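Local coordinates for uncharacterized protein (Legionella longbeachae NSW150, PDB 4JZA) that probably hydrolyses the 3-phosphate of phosphatidylinositol 3-phosphate, as a Legionella phosphoinositide phosphatase linked to lipid metabolism in host interaction, at residues A132-L137 against S339-T344; E140-L145 against A609-P614; H699-E704 against T806-E811; T692-A697 against S799-E804. All blocks are in the same frame, centred on the assembly; numbering follows the deposited sequence.

The four contacts form two separate pairs. Contacts 1 and 2 lie in the main body of the chain, their centres 11 Å apart, and they touch. Ser340 N meets Asn612 OD1, and Arg341 NH2 meets Asn612 O, both probable hydrogen bonds. Ser340 and Ala609 also both touch Lys554. Lys554 falls in a sequence that fits the CX5R signature of phosphatases, so this pair probably borders the active-site loop. Contacts 3 and 4 lie far out in the C-terminal domain. They are successive levels of one helix pair, 676-702 with 794-817, with centres 10 Å apart. The nearest atoms of contacts 1 and 4 are about 33 Å apart.

Contact 1. Residues A132-L137 against S339-T344; sequences AEQYAL and SSRHRT
Glu133 sets CG anti to its backbone N (chi1 -169°) and then runs out extended, while Arg341 bends at chi3 (-80°). The two side chains cross at about a right angle. Glu133 OE2 sits at the guanidinium edge, near its plane, but is itself met from above the carboxylate plane. Glu133 OE2 accepts from Arg341 NH2 at 2.9 Å in a salt bridge. A weak bond joins Arg341 NH1 to the same oxygen at 3.0 Å.

Gln134 CG lies over one face of the guanidinium, 3.9 Å from Arg341 CZ. The Gln134 amide continues along the turn, with NE2 3.2 Å from Arg341 CB and OE1 3.4 Å from His342 CB. Tyr135 starts out pointing away, yet its ring comes back to His342. His342 CE1 sits over the ring centre, 3.3 Å from Tyr135 CZ, with the two planes oblique at 56°.

Helix 122-140 here meets the loop between helix 315-325 and strand 352-359, buried near the centre of the chain. That loop makes a type I turn from Ser339 to His342. Ser339 OG accepts from Arg341 N, an ST turn. One water joins Gln134 O, Ser339 N and His342 ND1.

Polar ends have further partners. Glu133 OE1 binds Arg48 and Ser51, Arg341 NH1 binds Asn130, and Tyr135 OH binds Gln317. The buried Glu133 carboxylate thus has an arginine at each oxygen, which would favour its ionised state.

Contact 2. Residues E140-L145 against A609-P614; sequences EGRYDL and AGQNAP
The turn that leads from helix 122-140 into strand 144-150 of the central mixed sheet meets the C-terminal end of helix 604-612 here. Gly141 is the first residue after the helix to leave helical backbone angles. Its positive phi (84°) would jam a side chain against the preceding carbonyl, so glycine suits the place.

The Gln611 side-chain amide carries the contact. CG lies anti to the carbonyl carbon and the chain is extended beyond it, so the amide reaches straight to the turn. Its two ends bind in opposite senses. Gln611 OE1 accepts from Arg142 NE at 2.8 Å, and this oxygen lies near the guanidinium plane. The donor stands above the amide carbonyl plane, 56° out of it. Gln611 NE2 donates to Tyr143 O at 2.9 Å, on a lone pair in the carbonyl plane. A water donates to both Tyr143 O and Gln611 OE1.

Arg142 is extended from CG to NE and crosses Gln611 at about a right angle. Its other nitrogens go further: NH1 binds Asn350 and NH2 binds His608 O. Leu145 CD1 gives an apolar flank, 4.0 Å from Gln611 NE2. Asp144 and Leu145 are already paired with strands 5-10 and 159-166. A glutamine near a helix end thus binds a main-chain carbonyl in the connection from helix 122-140 to strand 144-150, within an alpha/beta fold built round a mixed sheet.

Contact 3. Residues H699-E704 against T806-E811; sequences HSLINE and TKLFEE
Phe809 is the centre of the contact. Ser700 CB sits over one face of its ring, 3.6 Å from the Phe809 ring centroid and 9° off the normal, a CH-pi contact. Glu704 CG comes in at the ring edge, 3.7 Å from Phe809 CD1. The carboxylate of Glu704 stands almost perpendicular to the ring, its plane turned by 81°. Beside the ring, the two leucines cross obliquely, with Leu701 CD1 3.9 Å from Leu808 CB. The same methyl of Leu701 lies 4.1 Å from Phe809 N.

The torsions place these groups. Phe809 has CG anti to the backbone N, which swings the ring across the gap although its first bond does not point there. Leu701 has the same rotamer at chi1 and likewise reaches inward. Glu704 is bent at chi2, so its chain folds back against the ring.

Further out come polar partners. Glu704 OE1 bonds to Ser812, just past the second segment, and so runs between the two sides. Ser700 OG bonds back to Asp696 O in its own helix. Within 699-704, Asn703 ND2 donates to His699 O at 3.0 Å, on a lone pair of that carbonyl.

Around this, helix 772-782 lies against Leu701 and Leu808, while helix 731-740 packs on Ile702 and Asn703. The contact lies at the surface of this helical C-terminal region, where helix 676-702 comes beside helix 794-817.

Contact 4. Residues T692-A697 against S799-E804; sequences TKLYDA and STTVEE
Val802 sets both methyls against the near side of segment 692-697. Its CG1 is anti to the backbone N (chi1 175°) and faces Ala697, with Val802 CG1 4.0 Å from Ala697 CB. The other branch goes toward the preceding turn: Val802 CG2 lies 3.9 Å from Lys693 O. The same methyl is 4.1 Å from Lys693 CB, at the base of that side chain. Val802 thus straddles one turn of the facing helix, between Lys693 and Ala697.

Segments of helix 676-702 and helix 794-817 meet here, in the phosphoinositide phosphatase C-terminal domain, where the regular structure is helical and without strands. They run almost parallel, at 14° between their directions, and approach to 9.6 Å between the axes of the short segments. Ala697 comes nearest to Val802 in the backbone, with Ala697 CA 5.9 Å from Val802 CA.

Leu694 makes the second point of contact. Its first bond does not aim at the partner helix, but its end does. Leu694 CD2 meets Thr801 CG2 at 4.0 Å, and the two side chains cross obliquely. Thr801 offers its methyl because CG2 is anti to the backbone N. Its hydroxyl turns back to Ile797 O in its own helix.

Trp805 and Val798 of the same partner helix extend the apolar seam against Leu694. Arg780 of helix 772-782 touches Thr801.

Contact 1. Residues A132-L137 against S339-T344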
loop_
_atom_site.group_PDB
_atom_site.type_symbol
_atom_site.label_atom_id
_atom_site.label_comp_id
_atom_site.label_asym_id
_atom_site.label_seq_id
_atom_site.Cartn_x
_atom_site.Cartn_y
_atom_site.Cartn_z
ATOM N N ALA A 132 -5.928 -3.108 2.972
ATOM C CA ALA A 132 -7.017 -3.962 2.480
ATOM C C ALA A 132 -7.112 -3.935 0.966
ATOM O O ALA A 132 -7.318 -4.945 0.363
ATOM C CB ALA A 132 -8.362 -3.579 3.093
ATOM N N GLU A 133 -6.929 -2.797 0.335
ATOM C CA GLU A 133 -6.992 -2.782 -1.116
ATOM C C GLU A 133 -5.895 -3.654 -1.743
ATOM O O GLU A 133 -6.123 -4.328 -2.726
ATOM C CB GLU A 133 -6.848 -1.364 -1.635
ATOM C CG GLU A 133 -7.176 -1.258 -3.117
ATOM C CD GLU A 133 -6.658 0.008 -3.784
ATOM O OE1 GLU A 133 -7.211 0.280 -4.856
ATOM O OE2 GLU A 133 -5.733 0.710 -3.276
ATOM N N GLN A 134 -4.699 -3.621 -1.175
ATOM C CA GLN A 134 -3.587 -4.379 -1.694
ATOM C C GLN A 134 -3.844 -5.865 -1.660
ATOM O O GLN A 134 -3.634 -6.538 -2.639
ATOM C CB GLN A 134 -2.362 -4.080 -0.833
ATOM C CG GLN A 134 -1.804 -2.655 -0.919
ATOM C CD GLN A 134 -0.684 -2.474 0.064
ATOM O OE1 GLN A 134 -0.200 -3.399 0.550
ATOM N NE2 GLN A 134 -0.224 -1.357 0.279
ATOM N N TYR A 135 -4.287 -6.369 -0.505
ATOM C CA TYR A 135 -4.660 -7.779 -0.345
ATOM C C TYR A 135 -5.889 -8.098 -1.221
ATOM O O TYR A 135 -5.917 -9.169 -1.835
ATOM C CB TYR A 135 -4.898 -8.173 1.111
ATOM C CG TYR A 135 -3.636 -8.420 1.864
ATOM C CD1 TYR A 135 -3.001 -7.400 2.516
ATOM C CD2 TYR A 135 -3.098 -9.686 1.967
ATOM C CE1 TYR A 135 -1.830 -7.613 3.208
ATOM C CE2 TYR A 135 -1.927 -9.916 2.658
ATOM C CZ TYR A 135 -1.306 -8.860 3.259
ATOM O OH TYR A 135 -0.150 -9.033 3.935
ATOM N N ALA A 136 -6.857 -7.199 -1.356
ATOM C CA ALA A 136 -7.946 -7.494 -2.325
ATOM C C ALA A 136 -7.420 -7.720 -3.729
ATOM O O ALA A 136 -7.923 -8.601 -4.455
ATOM C CB ALA A 136 -9.016 -6.389 -2.406
ATOM N N LEU A 137 -6.418 -6.908 -4.107
ATOM C CA LEU A 137 -5.803 -7.013 -5.429
ATOM C C LEU A 137 -4.946 -8.286 -5.606
ATOM O O LEU A 137 -4.957 -8.876 -6.695
ATOM C CB LEU A 137 -4.959 -5.780 -5.741
ATOM C CG LEU A 137 -5.733 -4.484 -5.919
ATOM C CD1 LEU A 137 -4.746 -3.315 -5.924
ATOM C CD2 LEU A 137 -6.609 -4.471 -7.176
ATOM N N SER A 339 0.719 -6.049 -5.613
ATOM C CA SER A 339 0.834 -4.639 -5.838
ATOM C C SER A 339 2.199 -4.087 -5.392
ATOM O O SER A 339 2.767 -4.503 -4.395
ATOM C CB SER A 339 -0.264 -3.949 -5.028
ATOM O OG SER A 339 0.020 -2.554 -4.818
ATOM N N SER A 340 2.668 -3.085 -6.125
ATOM C CA SER A 340 3.880 -2.354 -5.829
ATOM C C SER A 340 3.937 -1.815 -4.393
ATOM O O SER A 340 5.024 -1.589 -3.836
ATOM C CB SER A 340 4.042 -1.199 -6.847
ATOM O OG SER A 340 3.245 -0.064 -6.496
ATOM N N ARG A 341 2.798 -1.551 -3.769
ATOM C CA ARG A 341 2.854 -0.967 -2.407
ATOM C C ARG A 341 3.001 -2.035 -1.344
ATOM O O ARG A 341 3.162 -1.738 -0.173
ATOM C CB ARG A 341 1.572 -0.246 -2.083
ATOM C CG ARG A 341 1.285 0.986 -2.893
ATOM C CD ARG A 341 -0.179 1.357 -2.646
ATOM N NE ARG A 341 -1.118 0.563 -3.421
ATOM C CZ ARG A 341 -2.398 0.439 -3.153
ATOM N NH1 ARG A 341 -2.949 1.048 -2.112
ATOM N NH2 ARG A 341 -3.135 -0.311 -3.939
ATOM N N HIS A 342 2.906 -3.283 -1.777
ATOM C CA HIS A 342 2.687 -4.380 -0.906
ATOM C C HIS A 342 4.020 -5.063 -0.680
ATOM O O HIS A 342 4.293 -6.116 -1.242
ATOM C CB HIS A 342 1.677 -5.348 -1.531
ATOM C CG HIS A 342 1.220 -6.398 -0.578
ATOM N ND1 HIS A 342 0.034 -7.038 -0.678
ATOM C CD2 HIS A 342 1.819 -6.927 0.498
ATOM C CE1 HIS A 342 -0.108 -7.873 0.335
ATOM N NE2 HIS A 342 0.983 -7.855 1.035
ATOM N N ARG A 343 4.819 -4.496 0.216
ATOM C CA ARG A 343 6.176 -5.016 0.427
ATOM C C ARG A 343 6.433 -5.673 1.782
ATOM O O ARG A 343 7.574 -5.659 2.286
ATOM C CB ARG A 343 7.147 -3.872 0.130
ATOM C CG ARG A 343 6.747 -3.164 -1.154
ATOM C CD ARG A 343 6.976 -4.098 -2.332
ATOM N NE ARG A 343 8.379 -4.005 -2.664
ATOM C CZ ARG A 343 9.245 -4.943 -2.458
ATOM N NH1 ARG A 343 8.856 -6.103 -2.017
ATOM N NH2 ARG A 343 10.503 -4.734 -2.734
ATOM N N THR A 344 5.361 -6.243 2.359
ATOM C CA THR A 344 5.400 -6.910 3.645
ATOM C C THR A 344 5.546 -8.448 3.554
ATOM O O THR A 344 5.757 -9.117 4.572
ATOM C CB THR A 344 4.131 -6.597 4.444
ATOM O OG1 THR A 344 2.977 -6.900 3.673
ATOM C CG2 THR A 344 4.087 -5.167 4.804
HETATM O O HOH W 1 -0.869 -6.714 -3.265
HETATM O O HOH W 2 1.367 0.138 2.118
#

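Contact 2. Residues E140-L145 against A609-P614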
loop_
_atom_site.group_PDB
_atom_site.type_symbol
_atom_site.label_atom_id
_atom_site.label_comp_id
_atom_site.label_asym_id
_atom_site.label_seq_id
_atom_site.Cartn_x
_atom_site.Cartn_y
_atom_site.Cartn_z
ATOM N N GLU A 140 -7.169 -11.201 -6.354
ATOM C CA GLU A 140 -7.865 -11.118 -7.609
ATOM C C GLU A 140 -6.939 -11.526 -8.749
ATOM O O GLU A 140 -7.411 -11.975 -9.771
ATOM C CB GLU A 140 -8.311 -9.672 -7.839
ATOM C CG GLU A 140 -9.723 -9.469 -8.382
ATOM C CD GLU A 140 -10.077 -7.973 -8.601
ATOM O OE1 GLU A 140 -9.283 -7.226 -9.231
ATOM O OE2 GLU A 140 -11.158 -7.516 -8.146
ATOM N N GLY A 141 -5.624 -11.371 -8.593
ATOM C CA GLY A 141 -4.705 -11.616 -9.704
ATOM C C GLY A 141 -4.542 -10.431 -10.651
ATOM O O GLY A 141 -5.199 -9.425 -10.496
ATOM N N ARG A 142 -3.694 -10.566 -11.670
ATOM C CA ARG A 142 -3.427 -9.479 -12.618
ATOM C C ARG A 142 -3.546 -9.939 -14.062
ATOM O O ARG A 142 -3.015 -11.000 -14.417
ATOM C CB ARG A 142 -1.998 -8.945 -12.409
ATOM C CG ARG A 142 -1.670 -7.630 -13.122
ATOM C CD ARG A 142 -0.180 -7.318 -13.023
ATOM N NE ARG A 142 0.164 -5.905 -13.262
ATOM C CZ ARG A 142 1.307 -5.321 -12.865
ATOM N NH1 ARG A 142 2.251 -5.997 -12.225
ATOM N NH2 ARG A 142 1.510 -4.030 -13.075
ATOM N N TYR A 143 -4.218 -9.123 -14.879
ATOM C CA TYR A 143 -4.274 -9.279 -16.329
ATOM C C TYR A 143 -2.971 -8.843 -16.954
ATOM O O TYR A 143 -2.472 -7.802 -16.602
ATOM C CB TYR A 143 -5.325 -8.355 -16.930
ATOM C CG TYR A 143 -6.732 -8.841 -16.838
ATOM C CD1 TYR A 143 -7.273 -9.627 -17.856
ATOM C CD2 TYR A 143 -7.545 -8.476 -15.770
ATOM C CE1 TYR A 143 -8.567 -10.073 -17.794
ATOM C CE2 TYR A 143 -8.850 -8.910 -15.701
ATOM C CZ TYR A 143 -9.339 -9.714 -16.712
ATOM O OH TYR A 143 -10.612 -10.157 -16.646
ATOM N N ASP A 144 -2.455 -9.617 -17.922
ATOM C CA ASP A 144 -1.376 -9.137 -18.795
ATOM C C ASP A 144 -1.930 -8.064 -19.711
ATOM O O ASP A 144 -3.122 -8.013 -20.071
ATOM C CB ASP A 144 -0.786 -10.215 -19.719
ATOM C CG ASP A 144 -0.262 -11.443 -18.988
ATOM O OD1 ASP A 144 0.006 -11.408 -17.785
ATOM O OD2 ASP A 144 -0.099 -12.475 -19.662
ATOM N N LEU A 145 -1.001 -7.232 -20.137
ATOM C CA LEU A 145 -1.329 -6.001 -20.819
ATOM C C LEU A 145 -0.547 -5.884 -22.074
ATOM O O LEU A 145 0.677 -6.013 -22.042
ATOM C CB LEU A 145 -0.951 -4.851 -19.919
ATOM C CG LEU A 145 -1.743 -3.597 -20.192
ATOM C CD1 LEU A 145 -3.186 -3.772 -19.759
ATOM C CD2 LEU A 145 -1.099 -2.518 -19.353
ATOM N N ALA A 609 1.187 0.613 -14.312
ATOM C CA ALA A 609 1.095 1.209 -12.954
ATOM C C ALA A 609 -0.305 1.169 -12.315
ATOM O O ALA A 609 -0.458 0.916 -11.110
ATOM C CB ALA A 609 1.588 2.637 -12.974
ATOM N N GLY A 610 -1.335 1.466 -13.097
ATOM C CA GLY A 610 -2.720 1.467 -12.564
ATOM C C GLY A 610 -3.152 0.152 -11.972
ATOM O O GLY A 610 -3.909 0.096 -11.004
ATOM N N GLN A 611 -2.674 -0.929 -12.544
ATOM C CA GLN A 611 -3.058 -2.212 -12.042
ATOM C C GLN A 611 -2.602 -2.452 -10.599
ATOM O O GLN A 611 -3.168 -3.286 -9.912
ATOM C CB GLN A 611 -2.497 -3.290 -12.929
ATOM C CG GLN A 611 -3.114 -3.338 -14.321
ATOM C CD GLN A 611 -2.407 -4.351 -15.212
ATOM O OE1 GLN A 611 -1.174 -4.486 -15.208
ATOM N NE2 GLN A 611 -3.167 -5.071 -15.951
ATOM N N ASN A 612 -1.561 -1.749 -10.178
ATOM C CA ASN A 612 -1.135 -1.733 -8.785
ATOM C C ASN A 612 -2.126 -1.084 -7.826
ATOM O O ASN A 612 -2.305 -1.547 -6.714
ATOM C CB ASN A 612 0.243 -1.099 -8.650
ATOM C CG ASN A 612 1.339 -1.977 -9.199
ATOM O OD1 ASN A 612 1.859 -2.837 -8.510
ATOM N ND2 ASN A 612 1.695 -1.758 -10.442
ATOM N N ALA A 613 -2.735 0.015 -8.249
ATOM C CA ALA A 613 -3.856 0.612 -7.538
ATOM C C ALA A 613 -4.824 1.214 -8.538
ATOM O O ALA A 613 -4.617 2.332 -8.984
ATOM C CB ALA A 613 -3.364 1.672 -6.577
ATOM N N PRO A 614 -5.951 0.443 -8.862
ATOM C CA PRO A 614 -6.726 0.990 -9.995
ATOM C C PRO A 614 -7.251 2.408 -9.822
ATOM O O PRO A 614 -7.716 2.780 -8.760
ATOM C CB PRO A 614 -7.898 0.028 -10.122
ATOM C CG PRO A 614 -7.318 -1.270 -9.768
ATOM C CD PRO A 614 -6.593 -0.920 -8.520
HETATM O O HOH W 3 0.201 -6.421 -16.666
#

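Contact 3. Residues H699-E704 against T806-E811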
loop_
_atom_site.group_PDB
_atom_site.type_symbol
_atom_site.label_atom_id
_atom_site.label_comp_id
_atom_site.label_asym_id
_atom_site.label_seq_id
_atom_site.Cartn_x
_atom_site.Cartn_y
_atom_site.Cartn_z
ATOM N N HIS A 699 -42.992 13.332 20.447
ATOM C CA HIS A 699 -43.728 14.537 20.138
ATOM C C HIS A 699 -44.722 14.754 21.246
ATOM O O HIS A 699 -44.839 15.855 21.755
ATOM C CB HIS A 699 -44.411 14.456 18.773
ATOM C CG HIS A 699 -44.972 15.756 18.298
ATOM N ND1 HIS A 699 -46.278 16.137 18.547
ATOM C CD2 HIS A 699 -44.415 16.765 17.597
ATOM C CE1 HIS A 699 -46.498 17.325 18.016
ATOM N NE2 HIS A 699 -45.383 17.729 17.438
ATOM N N SER A 700 -45.460 13.730 21.642
ATOM C CA SER A 700 -46.483 13.953 22.673
ATOM C C SER A 700 -45.842 14.267 23.982
ATOM O O SER A 700 -46.215 15.242 24.635
ATOM C CB SER A 700 -47.375 12.754 22.868
ATOM O OG SER A 700 -47.557 12.099 21.651
ATOM N N LEU A 701 -44.868 13.448 24.363
ATOM C CA LEU A 701 -44.215 13.612 25.670
ATOM C C LEU A 701 -43.522 14.994 25.864
ATOM O O LEU A 701 -43.712 15.666 26.880
ATOM C CB LEU A 701 -43.210 12.475 25.893
ATOM C CG LEU A 701 -42.387 12.539 27.180
ATOM C CD1 LEU A 701 -43.314 12.614 28.356
ATOM C CD2 LEU A 701 -41.500 11.348 27.363
ATOM N N ILE A 702 -42.731 15.405 24.881
ATOM C CA ILE A 702 -41.986 16.663 24.982
ATOM C C ILE A 702 -42.919 17.879 25.065
ATOM O O ILE A 702 -42.601 18.882 25.664
ATOM C CB ILE A 702 -41.042 16.795 23.787
ATOM C CG1 ILE A 702 -39.763 17.495 24.166
ATOM C CG2 ILE A 702 -41.735 17.443 22.591
ATOM C CD1 ILE A 702 -38.622 16.520 24.357
ATOM N N ASN A 703 -44.096 17.781 24.484
ATOM C CA ASN A 703 -45.027 18.888 24.536
ATOM C C ASN A 703 -45.799 18.965 25.836
ATOM O O ASN A 703 -46.495 19.924 26.021
ATOM C CB ASN A 703 -45.944 18.927 23.304
ATOM C CG ASN A 703 -45.247 19.568 22.086
ATOM O OD1 ASN A 703 -44.955 20.757 22.079
ATOM N ND2 ASN A 703 -44.971 18.772 21.057
ATOM N N GLU A 704 -45.670 17.981 26.730
ATOM C CA GLU A 704 -46.010 18.164 28.142
ATOM C C GLU A 704 -44.793 18.739 28.876
ATOM O O GLU A 704 -44.124 18.054 29.642
ATOM C CB GLU A 704 -46.415 16.843 28.791
ATOM C CG GLU A 704 -47.579 16.128 28.127
ATOM C CD GLU A 704 -48.950 16.700 28.477
ATOM O OE1 GLU A 704 -49.304 16.755 29.696
ATOM O OE2 GLU A 704 -49.682 17.063 27.500
ATOM N N THR A 806 -44.863 6.650 26.480
ATOM C CA THR A 806 -46.302 6.746 26.395
ATOM C C THR A 806 -46.900 6.800 27.798
ATOM O O THR A 806 -47.792 7.574 28.039
ATOM C CB THR A 806 -46.873 5.617 25.535
ATOM O OG1 THR A 806 -46.421 5.784 24.175
ATOM C CG2 THR A 806 -48.345 5.666 25.541
ATOM N N LYS A 807 -46.378 6.009 28.722
ATOM C CA LYS A 807 -46.853 6.038 30.097
ATOM C C LYS A 807 -46.661 7.401 30.781
ATOM O O LYS A 807 -47.610 7.990 31.335
ATOM C CB LYS A 807 -46.126 5.003 30.906
ATOM C CG LYS A 807 -47.061 4.035 31.580
ATOM C CD LYS A 807 -46.791 2.614 31.047
ATOM C CE LYS A 807 -47.641 1.548 31.739
ATOM N NZ LYS A 807 -46.803 0.388 32.171
ATOM N N LEU A 808 -45.437 7.914 30.734
ATOM C CA LEU A 808 -45.169 9.275 31.194
ATOM C C LEU A 808 -46.129 10.285 30.605
ATOM O O LEU A 808 -46.599 11.120 31.318
ATOM C CB LEU A 808 -43.741 9.689 30.884
ATOM C CG LEU A 808 -42.701 8.897 31.698
ATOM C CD1 LEU A 808 -41.294 9.032 31.104
ATOM C CD2 LEU A 808 -42.716 9.296 33.161
ATOM N N PHE A 809 -46.436 10.193 29.318
ATOM C CA PHE A 809 -47.399 11.103 28.654
ATOM C C PHE A 809 -48.818 10.969 29.211
ATOM O O PHE A 809 -49.436 11.958 29.602
ATOM C CB PHE A 809 -47.390 10.889 27.126
ATOM C CG PHE A 809 -48.495 11.610 26.406
ATOM C CD1 PHE A 809 -48.541 13.016 26.364
ATOM C CD2 PHE A 809 -49.501 10.897 25.776
ATOM C CE1 PHE A 809 -49.582 13.690 25.718
ATOM C CE2 PHE A 809 -50.533 11.561 25.147
ATOM C CZ PHE A 809 -50.571 12.961 25.115
ATOM N N GLU A 810 -49.323 9.751 29.276
ATOM C CA GLU A 810 -50.648 9.479 29.879
ATOM C C GLU A 810 -50.757 9.925 31.342
ATOM O O GLU A 810 -51.742 10.529 31.726
ATOM C CB GLU A 810 -51.022 7.964 29.768
ATOM C CG GLU A 810 -51.292 7.457 28.344
ATOM C CD GLU A 810 -51.199 5.936 28.191
ATOM O OE1 GLU A 810 -51.005 5.225 29.206
ATOM O OE2 GLU A 810 -51.299 5.448 27.040
ATOM N N GLU A 811 -49.781 9.605 32.171
ATOM C CA GLU A 811 -49.881 9.987 33.560
ATOM C C GLU A 811 -49.970 11.475 33.665
ATOM O O GLU A 811 -50.741 11.992 34.460
ATOM C CB GLU A 811 -48.713 9.487 34.371
ATOM C CG GLU A 811 -48.960 8.125 35.044
ATOM C CD GLU A 811 -47.648 7.393 35.396
ATOM O OE1 GLU A 811 -46.544 8.039 35.265
ATOM O OE2 GLU A 811 -47.710 6.182 35.777
#

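Contact 4. Residues T692-A697 against S799-E804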
loop_
_atom_site.group_PDB
_atom_site.type_symbol
_atom_site.label_atom_id
_atom_site.label_comp_id
_atom_site.label_asym_id
_atom_site.label_seq_id
_atom_site.Cartn_x
_atom_site.Cartn_y
_atom_site.Cartn_z
ATOM N N THR A 692 -40.234 6.821 13.161
ATOM C CA THR A 692 -41.574 7.412 13.263
ATOM C C THR A 692 -42.241 7.116 14.606
ATOM O O THR A 692 -42.849 7.996 15.204
ATOM C CB THR A 692 -42.471 7.006 12.079
ATOM O OG1 THR A 692 -41.942 7.606 10.890
ATOM C CG2 THR A 692 -43.895 7.523 12.243
ATOM N N LYS A 693 -42.095 5.892 15.093
ATOM C CA LYS A 693 -42.647 5.515 16.396
ATOM C C LYS A 693 -42.007 6.335 17.479
ATOM O O LYS A 693 -42.690 6.848 18.353
ATOM C CB LYS A 693 -42.430 4.018 16.708
ATOM C CG LYS A 693 -43.045 3.037 15.716
ATOM C CD LYS A 693 -42.765 1.594 16.096
ATOM C CE LYS A 693 -43.148 0.667 14.969
ATOM N NZ LYS A 693 -43.650 -0.587 15.575
ATOM N N LEU A 694 -40.690 6.433 17.420
ATOM C CA LEU A 694 -39.911 7.199 18.399
ATOM C C LEU A 694 -40.285 8.660 18.333
ATOM O O LEU A 694 -40.526 9.292 19.380
ATOM C CB LEU A 694 -38.411 7.057 18.150
ATOM C CG LEU A 694 -37.786 5.718 18.525
ATOM C CD1 LEU A 694 -36.341 5.701 18.055
ATOM C CD2 LEU A 694 -37.843 5.517 20.013
ATOM N N TYR A 695 -40.384 9.177 17.104
ATOM C CA TYR A 695 -40.805 10.560 16.885
ATOM C C TYR A 695 -42.209 10.811 17.442
ATOM O O TYR A 695 -42.386 11.665 18.288
ATOM C CB TYR A 695 -40.726 10.929 15.398
ATOM C CG TYR A 695 -40.878 12.401 15.128
ATOM C CD1 TYR A 695 -39.764 13.232 15.101
ATOM C CD2 TYR A 695 -42.127 12.960 14.897
ATOM C CE1 TYR A 695 -39.883 14.582 14.854
ATOM C CE2 TYR A 695 -42.265 14.318 14.675
ATOM C CZ TYR A 695 -41.141 15.122 14.665
ATOM O OH TYR A 695 -41.277 16.461 14.454
ATOM N N ASP A 696 -43.207 10.070 17.007
ATOM C CA ASP A 696 -44.563 10.331 17.527
ATOM C C ASP A 696 -44.639 10.311 19.075
ATOM O O ASP A 696 -45.147 11.250 19.700
ATOM C CB ASP A 696 -45.603 9.354 16.900
ATOM C CG ASP A 696 -45.691 9.503 15.375
ATOM O OD1 ASP A 696 -45.428 10.619 14.838
ATOM O OD2 ASP A 696 -45.982 8.489 14.710
ATOM N N ALA A 697 -44.161 9.232 19.685
ATOM C CA ALA A 697 -44.116 9.135 21.155
ATOM C C ALA A 697 -43.406 10.326 21.789
ATOM O O ALA A 697 -43.912 10.924 22.695
ATOM C CB ALA A 697 -43.454 7.826 21.602
ATOM N N SER A 799 -39.576 -0.490 21.220
ATOM C CA SER A 799 -40.759 -0.987 21.935
ATOM C C SER A 799 -40.808 -0.462 23.381
ATOM O O SER A 799 -41.783 0.163 23.811
ATOM C CB SER A 799 -40.748 -2.519 21.968
ATOM O OG SER A 799 -42.063 -3.024 21.891
ATOM N N THR A 800 -39.728 -0.693 24.112
ATOM C CA THR A 800 -39.649 -0.319 25.511
ATOM C C THR A 800 -39.689 1.190 25.734
ATOM O O THR A 800 -40.333 1.712 26.651
ATOM C CB THR A 800 -38.314 -0.811 26.055
ATOM O OG1 THR A 800 -38.175 -2.189 25.770
ATOM C CG2 THR A 800 -38.183 -0.607 27.557
ATOM N N THR A 801 -38.960 1.890 24.893
ATOM C CA THR A 801 -38.895 3.331 24.965
ATOM C C THR A 801 -40.278 3.926 24.675
ATOM O O THR A 801 -40.710 4.812 25.408
ATOM C CB THR A 801 -37.883 3.873 23.944
ATOM O OG1 THR A 801 -36.570 3.350 24.209
ATOM C CG2 THR A 801 -37.878 5.396 23.970
ATOM N N VAL A 802 -40.984 3.445 23.634
ATOM C CA VAL A 802 -42.311 3.973 23.327
ATOM C C VAL A 802 -43.239 3.681 24.504
ATOM O O VAL A 802 -44.059 4.512 24.874
ATOM C CB VAL A 802 -42.921 3.446 21.990
ATOM C CG1 VAL A 802 -44.347 3.939 21.796
ATOM C CG2 VAL A 802 -42.094 3.906 20.797
ATOM N N GLU A 803 -43.111 2.523 25.110
ATOM C CA GLU A 803 -44.001 2.198 26.212
ATOM C C GLU A 803 -43.751 3.123 27.355
ATOM O O GLU A 803 -44.699 3.683 27.944
ATOM C CB GLU A 803 -43.906 0.731 26.650
ATOM C CG GLU A 803 -45.163 -0.055 26.279
ATOM C CD GLU A 803 -44.944 -1.576 26.215
ATOM O OE1 GLU A 803 -43.818 -2.052 26.524
ATOM O OE2 GLU A 803 -45.921 -2.305 25.878
ATOM N N GLU A 804 -42.467 3.319 27.652
ATOM C CA GLU A 804 -42.103 4.133 28.763
ATOM C C GLU A 804 -42.524 5.576 28.518
ATOM O O GLU A 804 -43.121 6.208 29.392
ATOM C CB GLU A 804 -40.634 4.028 29.016
ATOM C CG GLU A 804 -40.103 5.053 29.995
ATOM C CD GLU A 804 -38.725 4.665 30.470
ATOM O OE1 GLU A 804 -37.687 5.365 30.197
ATOM O OE2 GLU A 804 -38.681 3.588 31.102
#